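Side-chain contacts in breast cancer anti-estrogen resistance protein 1 (Mus musculus, PDB 5W93), which serves as a docking protein that coordinates tyrosine kinase-based signalling in cell adhesion and migration, and binds paxillin LD1 through its C-terminal domain: residues T23-T26 against D27-A31; H57-V60 against F61-D64; R68-A72 against A73-S77. The protein carries 2 engineered substitutions. One frame throughout, in Å; residues are numbered along the deposited sequence.

Contact 1: residues T23-T26 against D27-A31; sequences TTLT and DAVDA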
ATOM      1  N   THR A  23     -10.396   1.867   3.324  1.00 43.97           N
ATOM      2  CA  THR A  23     -11.498   2.326   2.472  1.00 42.69           C
ATOM      3  C   THR A  23     -11.013   3.169   1.300  1.00 42.68           C
ATOM      4  O   THR A  23     -11.371   2.914   0.146  1.00 42.90           O
ATOM      5  CB  THR A  23     -12.514   3.162   3.267  1.00 47.00           C
ATOM      6  OG1 THR A  23     -13.156   2.336   4.244  1.00 44.75           O
ATOM      7  CG2 THR A  23     -13.560   3.766   2.337  1.00 45.43           C
ATOM      8  N   THR A  24     -10.217   4.186   1.616  1.00 38.25           N
ATOM      9  CA  THR A  24      -9.583   5.029   0.615  1.00 37.82           C
ATOM     10  C   THR A  24      -8.732   4.186  -0.345  1.00 33.77           C
ATOM     11  O   THR A  24      -8.736   4.416  -1.564  1.00 29.06           O
ATOM     12  CB  THR A  24      -8.702   6.110   1.280  1.00 45.97           C
ATOM     13  OG1 THR A  24      -9.531   7.028   2.000  1.00 53.38           O
ATOM     14  CG2 THR A  24      -7.892   6.892   0.240  1.00 43.39           C
ATOM     15  N   LEU A  25      -7.997   3.220   0.201  1.00 25.73           N
ATOM     16  CA  LEU A  25      -7.133   2.381  -0.629  1.00 24.55           C
ATOM     17  C   LEU A  25      -7.950   1.523  -1.575  1.00 24.53           C
ATOM     18  O   LEU A  25      -7.607   1.381  -2.748  1.00 26.18           O
ATOM     19  CB  LEU A  25      -6.235   1.494   0.233  1.00 26.85           C
ATOM     20  CG  LEU A  25      -5.289   0.555  -0.518  1.00 26.32           C
ATOM     21  CD1 LEU A  25      -4.417   1.321  -1.520  1.00 29.13           C
ATOM     22  CD2 LEU A  25      -4.412  -0.188   0.467  1.00 30.23           C
ATOM     23  N   THR A  26      -9.036   0.949  -1.063  1.00 23.07           N
ATOM     24  CA  THR A  26      -9.897   0.108  -1.878  1.00 28.29           C
ATOM     25  C   THR A  26     -10.498   0.900  -3.030  1.00 28.46           C
ATOM     26  O   THR A  26     -10.555   0.406  -4.154  1.00 26.17           O
ATOM     27  CB  THR A  26     -11.031  -0.517  -1.049  1.00 36.34           C
ATOM     28  OG1 THR A  26     -10.466  -1.191   0.078  1.00 35.47           O
ATOM     29  CG2 THR A  26     -11.798  -1.521  -1.890  1.00 41.54           C
ATOM     30  N   ASP A  27     -10.933   2.129  -2.753  1.00 30.71           N
ATOM     31  CA  ASP A  27     -11.435   3.002  -3.807  1.00 26.80           C
ATOM     32  C   ASP A  27     -10.334   3.310  -4.835  1.00 27.61           C
ATOM     33  O   ASP A  27     -10.601   3.353  -6.032  1.00 27.48           O
ATOM     34  CB  ASP A  27     -11.993   4.305  -3.231  1.00 29.86           C
ATOM     35  CG  ASP A  27     -13.287   4.096  -2.453  1.00 38.69           C
ATOM     36  OD1 ASP A  27     -13.918   3.026  -2.617  1.00 37.69           O
ATOM     37  OD2 ASP A  27     -13.671   4.999  -1.686  1.00 43.01           O
ATOM     38  N   ALA A  28      -9.100   3.518  -4.378  1.00 25.78           N
ATOM     39  CA  ALA A  28      -8.017   3.874  -5.314  1.00 24.28           C
ATOM     40  C   ALA A  28      -7.584   2.677  -6.162  1.00 23.26           C
ATOM     41  O   ALA A  28      -7.296   2.816  -7.359  1.00 23.16           O
ATOM     42  CB  ALA A  28      -6.814   4.455  -4.558  1.00 21.56           C
ATOM     43  N   VAL A  29      -7.518   1.505  -5.539  1.00 21.86           N
ATOM     44  CA  VAL A  29      -7.183   0.277  -6.255  1.00 22.33           C
ATOM     45  C   VAL A  29      -8.268  -0.106  -7.277  1.00 28.80           C
ATOM     46  O   VAL A  29      -7.948  -0.465  -8.406  1.00 28.84           O
ATOM     47  CB  VAL A  29      -6.953  -0.882  -5.273  1.00 30.92           C
ATOM     48  CG1 VAL A  29      -6.855  -2.202  -6.002  1.00 29.00           C
ATOM     49  CG2 VAL A  29      -5.684  -0.627  -4.457  1.00 30.33           C
ATOM     50  N   ASP A  30      -9.534  -0.021  -6.874  1.00 27.65           N
ATOM     51  CA  ASP A  30     -10.665  -0.230  -7.778  1.00 27.33           C
ATOM     52  C   ASP A  30     -10.593   0.682  -8.996  1.00 25.37           C
ATOM     53  O   ASP A  30     -10.777   0.240 -10.125  1.00 28.59           O
ATOM     54  CB  ASP A  30     -11.999   0.032  -7.065  1.00 26.95           C
ATOM     55  CG  ASP A  30     -12.382  -1.062  -6.087  1.00 39.27           C
ATOM     56  OD1 ASP A  30     -11.760  -2.145  -6.107  1.00 37.59           O
ATOM     57  OD2 ASP A  30     -13.335  -0.823  -5.301  1.00 42.79           O
ATOM     58  N   ALA A  31     -10.349   1.969  -8.747  1.00 25.42           N
ATOM     59  CA  ALA A  31     -10.282   2.955  -9.813  1.00 29.60           C
ATOM     60  C   ALA A  31      -9.113   2.626 -10.737  1.00 28.51           C
ATOM     61  O   ALA A  31      -9.224   2.756 -11.958  1.00 26.09           O
ATOM     62  CB  ALA A  31     -10.146   4.358  -9.246  1.00 30.60           C
TER

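Contact 2: residues H57-V60 against F61-D64; sequences HKLV and FIGD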
ATOM      1  N   HIS A  57       0.441   4.301   1.268  1.00 22.07           N
ATOM      2  CA  HIS A  57       1.535   4.807   2.086  1.00 22.18           C
ATOM      3  C   HIS A  57       1.002   5.197   3.484  1.00 21.88           C
ATOM      4  O   HIS A  57       1.717   5.125   4.478  1.00 25.16           O
ATOM      5  CB  HIS A  57       2.225   6.004   1.408  1.00 21.99           C
ATOM      6  CG  HIS A  57       3.516   6.395   2.046  1.00 27.87           C
ATOM      7  ND1 HIS A  57       3.584   7.249   3.128  1.00 29.98           N
ATOM      8  CD2 HIS A  57       4.799   6.051   1.762  1.00 26.21           C
ATOM      9  CE1 HIS A  57       4.845   7.410   3.484  1.00 31.80           C
ATOM     10  NE2 HIS A  57       5.603   6.699   2.664  1.00 32.43           N
ATOM     11  N   LYS A  58      -0.257   5.592   3.545  1.00 21.45           N
ATOM     12  CA  LYS A  58      -0.913   5.858   4.828  1.00 27.09           C
ATOM     13  C   LYS A  58      -0.821   4.638   5.748  1.00 30.25           C
ATOM     14  O   LYS A  58      -0.623   4.780   6.954  1.00 25.94           O
ATOM     15  CB  LYS A  58      -2.383   6.256   4.617  1.00 30.37           C
ATOM     16  CG  LYS A  58      -2.593   7.391   3.600  1.00 41.41           C
ATOM     17  CD  LYS A  58      -2.284   8.770   4.180  1.00 46.56           C
ATOM     18  CE  LYS A  58      -2.030   9.813   3.081  1.00 44.58           C
ATOM     19  NZ  LYS A  58      -0.724   9.578   2.374  1.00 38.74           N
ATOM     20  N   LEU A  59      -0.934   3.436   5.182  1.00 22.70           N
ATOM     21  CA  LEU A  59      -0.839   2.226   5.984  1.00 23.21           C
ATOM     22  C   LEU A  59       0.583   1.898   6.397  1.00 23.06           C
ATOM     23  O   LEU A  59       0.813   1.434   7.521  1.00 22.36           O
ATOM     24  CB  LEU A  59      -1.438   1.041   5.241  1.00 26.89           C
ATOM     25  CG  LEU A  59      -2.947   1.104   5.055  1.00 37.66           C
ATOM     26  CD1 LEU A  59      -3.321   0.070   4.037  1.00 44.87           C
ATOM     27  CD2 LEU A  59      -3.661   0.841   6.386  1.00 33.08           C
ATOM     28  N   VAL A  60       1.538   2.123   5.494  1.00 24.36           N
ATOM     29  CA  VAL A  60       2.939   2.004   5.854  1.00 21.36           C
ATOM     30  C   VAL A  60       3.250   2.895   7.062  1.00 25.39           C
ATOM     31  O   VAL A  60       3.884   2.463   8.017  1.00 26.37           O
ATOM     32  CB  VAL A  60       3.869   2.398   4.692  1.00 23.43           C
ATOM     33  CG1 VAL A  60       5.329   2.355   5.161  1.00 19.30           C
ATOM     34  CG2 VAL A  60       3.648   1.472   3.486  1.00 20.31           C
ATOM     35  N   PHE A  61       2.794   4.138   6.994  1.00 20.91           N
ATOM     36  CA  PHE A  61       3.024   5.116   8.060  1.00 24.00           C
ATOM     37  C   PHE A  61       2.428   4.657   9.389  1.00 23.84           C
ATOM     38  O   PHE A  61       3.069   4.774  10.432  1.00 29.39           O
ATOM     39  CB  PHE A  61       2.450   6.475   7.658  1.00 27.48           C
ATOM     40  CG  PHE A  61       2.717   7.577   8.657  1.00 38.36           C
ATOM     41  CD1 PHE A  61       3.958   8.192   8.720  1.00 39.82           C
ATOM     42  CD2 PHE A  61       1.714   8.014   9.508  1.00 42.86           C
ATOM     43  CE1 PHE A  61       4.206   9.216   9.629  1.00 41.28           C
ATOM     44  CE2 PHE A  61       1.944   9.038  10.425  1.00 45.15           C
ATOM     45  CZ  PHE A  61       3.192   9.643  10.486  1.00 43.63           C
ATOM     46  N   ILE A  62       1.208   4.133   9.355  1.00 29.16           N
ATOM     47  CA  ILE A  62       0.621   3.525  10.550  1.00 25.25           C
ATOM     48  C   ILE A  62       1.506   2.399  11.095  1.00 22.94           C
ATOM     49  O   ILE A  62       1.777   2.321  12.295  1.00 26.56           O
ATOM     50  CB  ILE A  62      -0.793   2.979  10.269  1.00 23.16           C
ATOM     51  CG1 ILE A  62      -1.781   4.141  10.111  1.00 27.46           C
ATOM     52  CG2 ILE A  62      -1.235   2.028  11.390  1.00 24.02           C
ATOM     53  CD1 ILE A  62      -3.116   3.739   9.477  1.00 29.20           C
ATOM     54  N   GLY A  63       1.986   1.536  10.210  1.00 21.56           N
ATOM     55  CA  GLY A  63       2.882   0.489  10.645  1.00 22.58           C
ATOM     56  C   GLY A  63       4.135   1.050  11.300  1.00 25.99           C
ATOM     57  O   GLY A  63       4.587   0.555  12.337  1.00 25.42           O
ATOM     58  N   ASP A  64       4.692   2.091  10.691  1.00 24.54           N
ATOM     59  CA  ASP A  64       5.894   2.738  11.206  1.00 23.60           C
ATOM     60  C   ASP A  64       5.682   3.333  12.606  1.00 28.34           C
ATOM     61  O   ASP A  64       6.504   3.177  13.514  1.00 31.19           O
ATOM     62  CB  ASP A  64       6.326   3.832  10.242  1.00 30.60           C
ATOM     63  CG  ASP A  64       7.742   4.266  10.471  1.00 34.24           C
ATOM     64  OD1 ASP A  64       8.655   3.525  10.058  1.00 41.65           O
ATOM     65  OD2 ASP A  64       7.933   5.343  11.061  1.00 34.71           O
TER

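Contact 3: residues R68-A72 against A73-S77; sequences RQAKA and ADVRS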
ATOM      1  N   ARG A  68       7.239   1.682  16.191  1.00 28.05           N
ATOM      2  CA  ARG A  68       8.157   2.473  16.987  1.00 26.62           C
ATOM      3  C   ARG A  68       7.732   2.554  18.453  1.00 30.31           C
ATOM      4  O   ARG A  68       8.565   2.736  19.334  1.00 26.37           O
ATOM      5  CB  ARG A  68       8.286   3.873  16.401  1.00 27.43           C
ATOM      6  CG  ARG A  68       9.170   3.916  15.164  1.00 37.76           C
ATOM      7  CD  ARG A  68       9.772   5.289  14.975  1.00 54.03           C
ATOM      8  NE  ARG A  68       8.849   6.224  14.347  1.00 59.31           N
ATOM      9  CZ  ARG A  68       9.003   7.546  14.357  1.00 63.83           C
ATOM     10  NH1 ARG A  68      10.033   8.102  14.987  1.00 60.69           N
ATOM     11  NH2 ARG A  68       8.115   8.319  13.749  1.00 70.56           N
ATOM     12  N   GLN A  69       6.436   2.400  18.703  1.00 26.96           N
ATOM     13  CA  GLN A  69       5.884   2.651  20.033  1.00 27.61           C
ATOM     14  C   GLN A  69       5.362   1.411  20.752  1.00 31.68           C
ATOM     15  O   GLN A  69       5.009   1.470  21.932  1.00 27.93           O
ATOM     16  CB  GLN A  69       4.752   3.669  19.929  1.00 34.65           C
ATOM     17  CG  GLN A  69       5.184   5.020  19.435  1.00 35.42           C
ATOM     18  CD  GLN A  69       4.012   5.954  19.340  1.00 34.97           C
ATOM     19  OE1 GLN A  69       3.330   6.010  18.316  1.00 36.72           O
ATOM     20  NE2 GLN A  69       3.745   6.669  20.420  1.00 26.26           N
ATOM     21  N   ALA A  70       5.290   0.293  20.044  1.00 28.29           N
ATOM     22  CA  ALA A  70       4.816  -0.940  20.657  1.00 28.97           C
ATOM     23  C   ALA A  70       5.905  -1.510  21.574  1.00 33.00           C
ATOM     24  O   ALA A  70       7.094  -1.426  21.263  1.00 32.00           O
ATOM     25  CB  ALA A  70       4.424  -1.945  19.587  1.00 26.94           C
ATOM     26  N   LYS A  71       5.493  -2.068  22.707  1.00 28.68           N
ATOM     27  CA  LYS A  71       6.434  -2.647  23.667  1.00 30.26           C
ATOM     28  C   LYS A  71       6.750  -4.105  23.342  1.00 29.00           C
ATOM     29  O   LYS A  71       7.896  -4.544  23.457  1.00 37.09           O
ATOM     30  CB  LYS A  71       5.877  -2.536  25.101  1.00 35.07           C
ATOM     31  CG  LYS A  71       5.696  -1.116  25.592  1.00 44.70           C
ATOM     32  CD  LYS A  71       6.951  -0.294  25.332  1.00 51.74           C
ATOM     33  CE  LYS A  71       6.773   1.153  25.753  1.00 57.67           C
ATOM     34  NZ  LYS A  71       7.928   1.974  25.314  1.00 56.08           N
ATOM     35  N   ALA A  72       5.736  -4.856  22.925  1.00 30.09           N
ATOM     36  CA  ALA A  72       5.886  -6.299  22.740  1.00 31.62           C
ATOM     37  C   ALA A  72       6.718  -6.650  21.503  1.00 27.13           C
ATOM     38  O   ALA A  72       6.466  -6.147  20.403  1.00 25.70           O
ATOM     39  CB  ALA A  72       4.516  -6.957  22.659  1.00 33.91           C
ATOM     40  N   ALA A  73       7.707  -7.519  21.693  1.00 30.95           N
ATOM     41  CA  ALA A  73       8.637  -7.879  20.627  1.00 33.52           C
ATOM     42  C   ALA A  73       7.919  -8.446  19.403  1.00 30.97           C
ATOM     43  O   ALA A  73       8.254  -8.109  18.266  1.00 37.91           O
ATOM     44  CB  ALA A  73       9.676  -8.876  21.146  1.00 34.03           C
ATOM     45  N   ASP A  74       6.933  -9.299  19.636  1.00 31.16           N
ATOM     46  CA  ASP A  74       6.168  -9.904  18.545  1.00 34.03           C
ATOM     47  C   ASP A  74       5.293  -8.888  17.797  1.00 30.94           C
ATOM     48  O   ASP A  74       5.104  -8.998  16.584  1.00 29.34           O
ATOM     49  CB  ASP A  74       5.299 -11.051  19.072  1.00 45.70           C
ATOM     50  CG  ASP A  74       6.131 -12.232  19.567  1.00 59.46           C
ATOM     51  OD1 ASP A  74       7.363 -12.222  19.331  1.00 63.94           O
ATOM     52  OD2 ASP A  74       5.558 -13.169  20.178  1.00 59.13           O
ATOM     53  N   VAL A  75       4.747  -7.908  18.514  1.00 30.26           N
ATOM     54  CA  VAL A  75       4.037  -6.818  17.855  1.00 22.49           C
ATOM     55  C   VAL A  75       4.991  -6.022  16.965  1.00 27.46           C
ATOM     56  O   VAL A  75       4.689  -5.765  15.808  1.00 25.80           O
ATOM     57  CB  VAL A  75       3.362  -5.859  18.872  1.00 25.24           C
ATOM     58  CG1 VAL A  75       2.714  -4.680  18.142  1.00 22.23           C
ATOM     59  CG2 VAL A  75       2.323  -6.620  19.693  1.00 28.70           C
ATOM     60  N   ARG A  76       6.141  -5.633  17.509  1.00 24.89           N
ATOM     61  CA  ARG A  76       7.113  -4.857  16.752  1.00 29.34           C
ATOM     62  C   ARG A  76       7.543  -5.600  15.496  1.00 28.16           C
ATOM     63  O   ARG A  76       7.675  -5.007  14.427  1.00 27.04           O
ATOM     64  CB  ARG A  76       8.339  -4.527  17.610  1.00 30.18           C
ATOM     65  CG  ARG A  76       8.097  -3.449  18.680  1.00 29.63           C
ATOM     66  CD  ARG A  76       9.363  -3.159  19.476  1.00 36.25           C
ATOM     67  NE  ARG A  76      10.256  -2.232  18.788  1.00 37.44           N
ATOM     68  CZ  ARG A  76      10.200  -0.905  18.898  1.00 41.76           C
ATOM     69  NH1 ARG A  76       9.276  -0.327  19.676  1.00 33.12           N
ATOM     70  NH2 ARG A  76      11.064  -0.153  18.226  1.00 29.92           N
ATOM     71  N   SER A  77       7.756  -6.902  15.649  1.00 26.46           N
ATOM     72  CA  SER A  77       8.193  -7.773  14.559  1.00 30.46           C
ATOM     73  C   SER A  77       7.206  -7.866  13.418  1.00 28.94           C
ATOM     74  O   SER A  77       7.571  -7.676  12.252  1.00 27.72           O
ATOM     75  CB  SER A  77       8.460  -9.186  15.086  1.00 29.38           C
ATOM     76  OG  SER A  77       9.749  -9.244  15.648  1.00 44.46           O
TER
HETATM   77  O   HOH W   1      11.195   2.943  18.893  1.00 36.67           O

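Contact 1: residues T23-T26 against D27-A31
Thr23 and Asp27 meet mainly through the Thr23 carbonyl oxygen: it accepts the Asp27 amide, and Asp27 CG folds back to 3.4 Å from Thr23 O. The threonine methyl is more distant, with Thr23 CG2 4.2 Å from Asp27 OD2. One residue on, Thr24 gives the contact its backbone oxygen, which takes the Ala28 amide while Ala28 CB sits 3.6 Å from Thr24 O. Leu25 is the apolar member. With CG anti to the backbone nitrogen (chi1 179°), its CD1 reaches Val29 CG2 at 3.7 Å, and that same Val29 methyl is also 3.3 Å from Leu25 O. Thr26 and Asp30 run side by side in the same direction, Thr26 CG2 approaching Asp30 OD2 at 3.8 Å; the Asp30 carboxylate folds back on Thr26 O, its CG 3.0 Å from that oxygen, while Thr26 OG1 hydrogen-bonds back to Leu22 O. The four backbone hydrogen bonds, of which Val29 N to Leu25 O is the shortest at 2.8 Å, are i to i+4 helix bonds. Thr23, Thr26, Asp27 and Asp30 are exposed, Thr24 and Ala28 border helix 42-69 at Ser55, and Leu25 and Val29 face the interior: an amphipathic helix of a four-helix bundle.

Contact 2: residues H57-V60 against F61-D64
Ile62 lays its chain over the backbone of the preceding turn, CG1 lying 3.4 Å from Lys58 O. That position follows from a first torsion of -72°, which sets CG1 beside the backbone nitrogen; the chain then extends so that CD1 comes within 4.3 Å of Leu59 CD2, a loose apolar contact. The segment is one continuous piece of helix 42-69 in a four-helix bundle of the FAT-like type, inside the divergent helix-loop-helix region of the domain. Leu59 and Ile62 are buried against helix 5-37, Leu59 on Leu22 and Ile62 on Gln17 and Asn21.

His57, Lys58, Val60 and Asp64 meet the paxillin peptide. His57 NE2 is hydrogen-bonded to the peptide backbone, and apolar peptide side chains pack on all four residues. Val60 additionally touches Leu86 and Ser87 of helix 73-102, so it sits where peptide and neighbouring helix meet. The ammonium end of Lys58 turns back along its own helix and is held by Leu54 O.

Phe61 is the exposed exception. Its CB rests 3.5 Å from His57 O and 3.6 Å from Lys58 O, but with CG anti to the backbone nitrogen (chi1 -176°) the ring swings away from the turn that its CB touches. Each of the four amides Phe61 to Asp64 bonds to the carbonyl four residues earlier, with no break at Gly63, whose N lies 2.9 Å from Leu59 O. At the end of the series Asp64 N stands 2.8 Å from Val60 O, and Asp64 CB 3.6 Å from the same oxygen.

Contact 3: residues R68-A72 against A73-S77
Arg76 bends back across the turn to grip two carbonyl oxygens of the residues before it with a single nitrogen. Its CG lies beside the backbone nitrogen and the chain kinks at chi3 (82°), bringing the flat guanidinium edge-on to Ala70 O. That bond is well placed on both partners: Arg76 NH1 to Ala70 O is 2.9 Å, the oxygen in the guanidinium plane and the nitrogen in the carbonyl plane. The second bond is of another kind. Arg76 NH1 reaches Arg68 O at 3.2 Å from above the carbonyl plane, almost at right angles to it and hence off the lone pairs. A water reinforces this link, donating to Arg68 O at 2.7 Å while accepting from Arg76 NH2, so the guanidinium is fixed at its edge by three partners.

On the side of the turn that faces helix 5-37, short apolar side chains meet. Ala70 CB points at Val75 and meets its CG1 at 3.5 Å, while Ala72 CB meets the other methyl, CG2, at 3.7 Å; the fork of Val75 therefore has one alanine on each branch. Ala70 and Val75 are buried and both touch Asp7 of helix 5-37, Val75 also touching Leu11.

Ala72 occupies the N-cap position, and its carbonyl oxygen accepts Arg76 N at 3.0 Å, the first i to i+4 bond of helix 73-102. Being alanine, it offers no side-chain oxygen to the helix start. The carboxylate of Asp7 pins the linker, OD1 accepting Lys71 N and OD2 accepting Ala72 N. The whole is a tight interhelical turn, joining helix 42-69 to the antiparallel helix 73-102 at one end of the four-helix bundle.

In the fold
All three contacts lie within the C-terminal four-helix bundle and follow one another along the chain. Contacts 1 and 2 are on consecutive helices, 5-37 and 42-69, and have centres 16 Å apart; they touch through Leu25 CD2 and Leu59 CD1, 3.7 Å from each other, which ties one half of the divergent helix-loop-helix region to the other. Contact 3 adjoins contact 2 in sequence, its centre 15 Å further on, where the chain turns from helix 42-69 into helix 73-102. Contacts 1 and 3 lie on opposite sides of the chain's centre, about 18 Å apart at their nearest atoms. Contact 2 is the one whose residues meet the bound paxillin peptide.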